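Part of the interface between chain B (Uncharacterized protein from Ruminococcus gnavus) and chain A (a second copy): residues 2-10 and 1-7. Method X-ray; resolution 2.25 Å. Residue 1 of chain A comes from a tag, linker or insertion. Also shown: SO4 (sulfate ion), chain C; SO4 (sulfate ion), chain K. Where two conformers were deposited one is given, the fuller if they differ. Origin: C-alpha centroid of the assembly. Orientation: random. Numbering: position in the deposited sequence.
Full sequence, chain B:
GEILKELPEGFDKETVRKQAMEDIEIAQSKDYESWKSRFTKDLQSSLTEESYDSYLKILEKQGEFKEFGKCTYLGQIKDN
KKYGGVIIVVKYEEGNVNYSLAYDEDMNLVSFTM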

ATOM      1  N   GLU B   2       9.014  -1.538  11.540  1.00 55.48           N
ATOM      2  CA  GLU B   2       8.297  -1.712  10.265  1.00 54.06           C
ATOM      3  C   GLU B   2       7.367  -0.544   9.947  1.00 50.63           C
ATOM      4  O   GLU B   2       6.667  -0.089  10.829  1.00 49.01           O
ATOM      5  CB  GLU B   2       7.419  -2.990  10.291  1.00 55.43           C
ATOM      6  CG  GLU B   2       8.136  -4.321  10.215  1.00 71.21           C
ATOM      7  CD  GLU B   2       7.235  -5.489  10.563  1.00107.47           C
ATOM      8  OE1 GLU B   2       6.368  -5.848   9.732  1.00106.16           O
ATOM      9  OE2 GLU B   2       7.388  -6.037  11.677  1.00113.94           O
ATOM     10  N   ILE B   3       7.333  -0.107   8.697  1.00 43.36           N
ATOM     11  CA  ILE B   3       6.361   0.852   8.163  1.00 41.43           C
ATOM     12  C   ILE B   3       5.369   0.010   7.368  1.00 43.85           C
ATOM     13  O   ILE B   3       5.784  -0.797   6.520  1.00 44.83           O
ATOM     14  CB  ILE B   3       6.915   2.009   7.341  1.00 43.72           C
ATOM     15  CG1 ILE B   3       8.062   2.698   8.079  1.00 44.99           C
ATOM     16  CG2 ILE B   3       5.756   2.985   6.954  1.00 41.44           C
ATOM     17  CD1 ILE B   3       7.643   3.594   9.274  1.00 52.78           C
ATOM     18  N   LEU B   4       4.088   0.146   7.677  1.00 33.87           N
ATOM     19  CA  LEU B   4       3.103  -0.686   7.013  0.50 31.74           C
ATOM     20  C   LEU B   4       2.148   0.160   6.177  1.00 32.83           C
ATOM     21  O   LEU B   4       1.840   1.298   6.533  1.00 29.95           O
ATOM     22  CB  LEU B   4       2.363  -1.529   8.060  0.50 30.66           C
ATOM     23  CG  LEU B   4       3.290  -2.323   9.030  0.50 35.27           C
ATOM     24  CD1 LEU B   4       2.575  -2.676  10.335  0.50 34.39           C
ATOM     25  CD2 LEU B   4       3.886  -3.566   8.364  0.50 34.90           C
ATOM     26  N   LYS B   5       1.698  -0.406   5.058  1.00 26.78           N
ATOM     27  CA  LYS B   5       0.774   0.274   4.144  1.00 25.48           C
ATOM     28  C   LYS B   5      -0.694  -0.181   4.424  1.00 30.47           C
ATOM     29  O   LYS B   5      -1.548  -0.214   3.542  1.00 29.51           O
ATOM     30  CB  LYS B   5       1.187   0.060   2.693  1.00 27.37           C
ATOM     31  CG  LYS B   5       2.239   1.068   2.267  1.00 22.71           C
ATOM     32  CD  LYS B   5       2.835   0.688   0.923  1.00 22.14           C
ATOM     33  CE  LYS B   5       3.962   1.646   0.626  1.00 23.76           C
ATOM     34  NZ  LYS B   5       4.487   1.459  -0.755  1.00 21.13           N
ATOM     35  N   GLU B   6      -0.986  -0.444   5.699  1.00 27.07           N
ATOM     36  CA  GLU B   6      -2.323  -0.759   6.210  1.00 26.62           C
ATOM     37  C   GLU B   6      -2.265  -0.629   7.705  1.00 29.70           C
ATOM     38  O   GLU B   6      -1.164  -0.495   8.250  1.00 28.13           O
ATOM     39  CB  GLU B   6      -2.811  -2.185   5.790  1.00 28.79           C
ATOM     40  CG  GLU B   6      -1.973  -3.339   6.342  1.00 29.82           C
ATOM     41  CD  GLU B   6      -0.700  -3.612   5.576  1.00 45.31           C
ATOM     42  OE1 GLU B   6      -0.760  -3.671   4.325  1.00 40.85           O
ATOM     43  OE2 GLU B   6       0.363  -3.764   6.223  1.00 39.78           O
ATOM     44  N   LEU B   7      -3.419  -0.701   8.390  1.00 26.64           N
ATOM     45  CA  LEU B   7      -3.379  -0.669   9.841  1.00 26.75           C
ATOM     46  C   LEU B   7      -2.778  -1.963  10.397  1.00 29.40           C
ATOM     47  O   LEU B   7      -3.072  -3.024   9.860  1.00 29.69           O
ATOM     48  CB  LEU B   7      -4.797  -0.487  10.441  1.00 25.95           C
ATOM     49  CG  LEU B   7      -5.502   0.872  10.201  1.00 27.78           C
ATOM     50  CD1 LEU B   7      -6.988   0.758  10.479  1.00 24.71           C
ATOM     51  CD2 LEU B   7      -4.840   1.991  10.999  1.00 24.61           C
ATOM     52  N   PRO B   8      -2.071  -1.923  11.540  1.00 27.90           N
ATOM     53  CA  PRO B   8      -1.636  -3.174  12.181  1.00 29.41           C
ATOM     54  C   PRO B   8      -2.817  -3.965  12.772  1.00 34.62           C
ATOM     55  O   PRO B   8      -3.935  -3.438  12.878  1.00 32.84           O
ATOM     56  CB  PRO B   8      -0.727  -2.683  13.325  1.00 31.07           C
ATOM     57  CG  PRO B   8      -0.426  -1.269  13.019  1.00 35.04           C
ATOM     58  CD  PRO B   8      -1.645  -0.755  12.330  1.00 29.68           C
ATOM     59  N   GLU B   9      -2.567  -5.213  13.205  1.00 34.01           N
ATOM     60  CA  GLU B   9      -3.587  -6.019  13.890  1.00 35.11           C
ATOM     61  C   GLU B   9      -4.077  -5.281  15.141  1.00 36.97           C
ATOM     62  O   GLU B   9      -3.267  -4.652  15.819  1.00 36.70           O
ATOM     63  CB  GLU B   9      -3.015  -7.392  14.327  1.00 38.91           C
ATOM     64  CG  GLU B   9      -2.441  -8.265  13.239  1.00 53.39           C
ATOM     65  N   GLY B  10      -5.365  -5.387  15.456  1.00 33.47           N
ATOM     66  CA  GLY B  10      -5.968  -4.758  16.641  1.00 32.19           C
ATOM     67  C   GLY B  10      -6.575  -3.391  16.357  1.00 35.72           C
ATOM     68  O   GLY B  10      -7.249  -2.809  17.218  1.00 36.12           O
TER
HETATM   69  S   SO4 C 201      -7.358 -17.477   8.439  1.00 69.72           S
HETATM   70  O1  SO4 C 201      -7.973 -18.632   7.839  1.00 68.60           O
HETATM   71  O2  SO4 C 201      -6.198 -17.149   7.627  1.00 76.04           O
HETATM   72  O3  SO4 C 201      -8.296 -16.347   8.423  1.00 73.49           O
HETATM   73  O4  SO4 C 201      -6.926 -17.703   9.816  1.00 67.64           O
HETATM   74  S   SO4 K 201       7.267  -1.365  -2.775  1.00 71.74           S
HETATM   75  O1  SO4 K 201       8.719  -1.324  -2.949  1.00 67.79           O
HETATM   76  O2  SO4 K 201       6.769   0.016  -2.711  1.00 76.09           O
HETATM   77  O3  SO4 K 201       6.617  -2.073  -3.908  1.00 71.20           O
HETATM   78  O4  SO4 K 201       6.878  -2.090  -1.525  1.00 75.43           O
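Chain A, residues 1-7: GEILKEL

How does chain A lie on chain B at the start of the stretch? In both copies residues 2-4 are strand and residues 5-7 are loop or turn, and the backbone angles of the two copies agree closely, with Ile B3 at -103/126 and Ile A3 at -106/128. Taken from residue 2 to residue 7, the two stretches run in roughly opposite directions. The copies do not pair strand to strand; they meet near residue 5, where the CA atoms of Lys B5 and Lys A5 are 5.5 Å apart. Before that point contact is light. Glu B2 touches no residue of chain A directly, but a water donates to its OE1 (3.1 Å) and to Leu A7 O (2.9 Å), linking the start of one stretch to the end of the other.

What does chain A set against Ile B3 and Leu B4? The answer is the carboxylate of Glu A6. A water donates to Ile B3 O at 2.9 Å and to Glu A6 OE1 at 2.8 Å, bridging a gap of 4.1 Å between those two oxygens. Leu B4 packs more closely: its CA lies 3.5 Å from Glu A6 OE1, and its CD2 lies 3.7 Å from Glu A6 OE2.

Which contacts hold the centre, at Lys B5 and Glu B6? Lys B5 N donates a hydrogen bond to Glu A6 OE1 (2.7 Å, 158°), and the reciprocal bond runs from Lys A5 N to Glu B6 OE1 (2.7 Å, 160°). Each glutamate, with chi1 in the p well, thus reaches across to a backbone amide of the other copy. To one side of these bonds the lysine side chains start close together, with Lys B5 CB 3.7 Å from Lys A5 CB, but their ends lead away; Lys B5 NZ makes a weak hydrogen bond to O2 of a sulfate at 3.3 Å. The reciprocal reach also brings the two acids together, with Glu B6 OE2 only 2.5 Å from Glu A6 OE2. Whether a proton lies between these two oxygens is left open by the geometry. A further water donates to Glu B6 OE1 (2.9 Å) and Ile A3 O (2.7 Å), repeating the bridge at Ile B3.

Where does the contact end along chain B? Leu B7 keeps its side chain out of reach, yet its carbonyl O accepts from a water (2.9 Å) that also donates to Glu A2 OE1 (2.7 Å). Pro B8 points away. Glu B9 returns to the partner, its CG 3.2 Å from Glu A2 OE2, though its carboxylate is not modelled. Gly B10 lies beyond reach.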

ATOM      1  N   GLY A   1      -7.104 -13.918   9.086  1.00 51.15           N
ATOM      2  CA  GLY A   1      -6.014 -13.694   8.149  1.00 48.57           C
ATOM      3  C   GLY A   1      -5.752 -12.225   7.881  1.00 51.33           C
ATOM      4  O   GLY A   1      -6.465 -11.357   8.397  1.00 52.03           O
ATOM      5  N   GLU A   2      -4.721 -11.930   7.064  1.00 45.50           N
ATOM      6  CA  GLU A   2      -4.358 -10.561   6.679  1.00 43.07           C
ATOM      7  C   GLU A   2      -3.843 -10.478   5.248  1.00 40.57           C
ATOM      8  O   GLU A   2      -3.087 -11.330   4.809  1.00 37.72           O
ATOM      9  CB  GLU A   2      -3.255 -10.002   7.601  1.00 44.44           C
ATOM     10  CG  GLU A   2      -3.644  -9.650   9.022  1.00 60.95           C
ATOM     11  CD  GLU A   2      -2.434  -9.403   9.901  1.00 90.78           C
ATOM     12  OE1 GLU A   2      -1.797  -8.332   9.766  1.00 84.52           O
ATOM     13  OE2 GLU A   2      -2.126 -10.285  10.735  1.00 92.61           O
ATOM     14  N   ILE A   3      -4.207  -9.409   4.547  1.00 37.18           N
ATOM     15  CA  ILE A   3      -3.670  -9.063   3.238  1.00 34.78           C
ATOM     16  C   ILE A   3      -2.748  -7.901   3.518  1.00 36.54           C
ATOM     17  O   ILE A   3      -3.167  -6.932   4.174  1.00 35.17           O
ATOM     18  CB  ILE A   3      -4.726  -8.740   2.158  1.00 38.11           C
ATOM     19  CG1 ILE A   3      -5.773  -9.869   2.040  1.00 37.83           C
ATOM     20  CG2 ILE A   3      -3.997  -8.443   0.797  1.00 35.92           C
ATOM     21  CD1 ILE A   3      -5.276 -11.207   1.418  1.00 32.20           C
ATOM     22  N   LEU A   4      -1.502  -7.997   3.047  1.00 30.33           N
ATOM     23  CA  LEU A   4      -0.502  -6.954   3.313  1.00 29.47           C
ATOM     24  C   LEU A   4      -0.099  -6.265   2.034  1.00 32.50           C
ATOM     25  O   LEU A   4       0.004  -6.906   0.983  1.00 33.82           O
ATOM     26  CB  LEU A   4       0.755  -7.555   4.023  1.00 28.10           C
ATOM     27  CG  LEU A   4       0.547  -8.399   5.297  1.00 31.83           C
ATOM     28  CD1 LEU A   4       1.891  -8.970   5.791  1.00 31.96           C
ATOM     29  CD2 LEU A   4      -0.116  -7.583   6.419  1.00 32.60           C
ATOM     30  N   LYS A   5       0.131  -4.961   2.120  1.00 28.11           N
ATOM     31  CA  LYS A   5       0.554  -4.164   0.958  1.00 26.00           C
ATOM     32  C   LYS A   5       2.090  -3.967   0.979  1.00 29.26           C
ATOM     33  O   LYS A   5       2.621  -2.989   0.459  1.00 30.04           O
ATOM     34  CB  LYS A   5      -0.228  -2.863   0.890  1.00 27.33           C
ATOM     35  CG  LYS A   5      -1.616  -3.067   0.266  1.00 23.18           C
ATOM     36  CD  LYS A   5      -2.506  -1.848   0.395  1.00 24.07           C
ATOM     37  CE  LYS A   5      -3.908  -2.218  -0.033  1.00 30.20           C
ATOM     38  NZ  LYS A   5      -4.744  -1.019  -0.305  1.00 34.68           N
ATOM     39  N   GLU A   6       2.791  -4.961   1.504  1.00 27.67           N
ATOM     40  CA  GLU A   6       4.277  -5.073   1.516  1.00 29.58           C
ATOM     41  C   GLU A   6       4.608  -6.508   1.850  1.00 31.89           C
ATOM     42  O   GLU A   6       3.702  -7.268   2.177  1.00 30.60           O
ATOM     43  CB  GLU A   6       4.960  -4.101   2.522  1.00 31.73           C
ATOM     44  CG  GLU A   6       4.592  -4.363   3.995  1.00 37.60           C
ATOM     45  CD  GLU A   6       3.260  -3.779   4.416  1.00 45.23           C
ATOM     46  OE1 GLU A   6       2.986  -2.600   4.082  1.00 39.05           O
ATOM     47  OE2 GLU A   6       2.482  -4.499   5.077  1.00 42.34           O
ATOM     48  N   LEU A   7       5.880  -6.892   1.797  1.00 30.49           N
ATOM     49  CA  LEU A   7       6.225  -8.268   2.177  1.00 29.74           C
ATOM     50  C   LEU A   7       6.043  -8.470   3.688  1.00 34.45           C
ATOM     51  O   LEU A   7       6.375  -7.560   4.456  1.00 34.77           O
ATOM     52  CB  LEU A   7       7.684  -8.592   1.810  1.00 28.63           C
ATOM     53  CG  LEU A   7       8.034  -8.678   0.311  1.00 31.42           C
ATOM     54  CD1 LEU A   7       9.574  -8.561   0.120  1.00 29.29           C
ATOM     55  CD2 LEU A   7       7.411  -9.929  -0.357  1.00 30.27           C
TER
HETATM   56  O   HOH W   1      -2.389  -5.755   9.055  1.00 46.15           O
HETATM   57  O   HOH W   2      -3.337  -4.388   3.245  1.00 35.30           O
HETATM   58  O   HOH W   3       5.077  -0.773   3.716  1.00 29.52           O
HETATM   59  O   HOH W   4       5.380  -6.333   6.854  1.00 60.39           O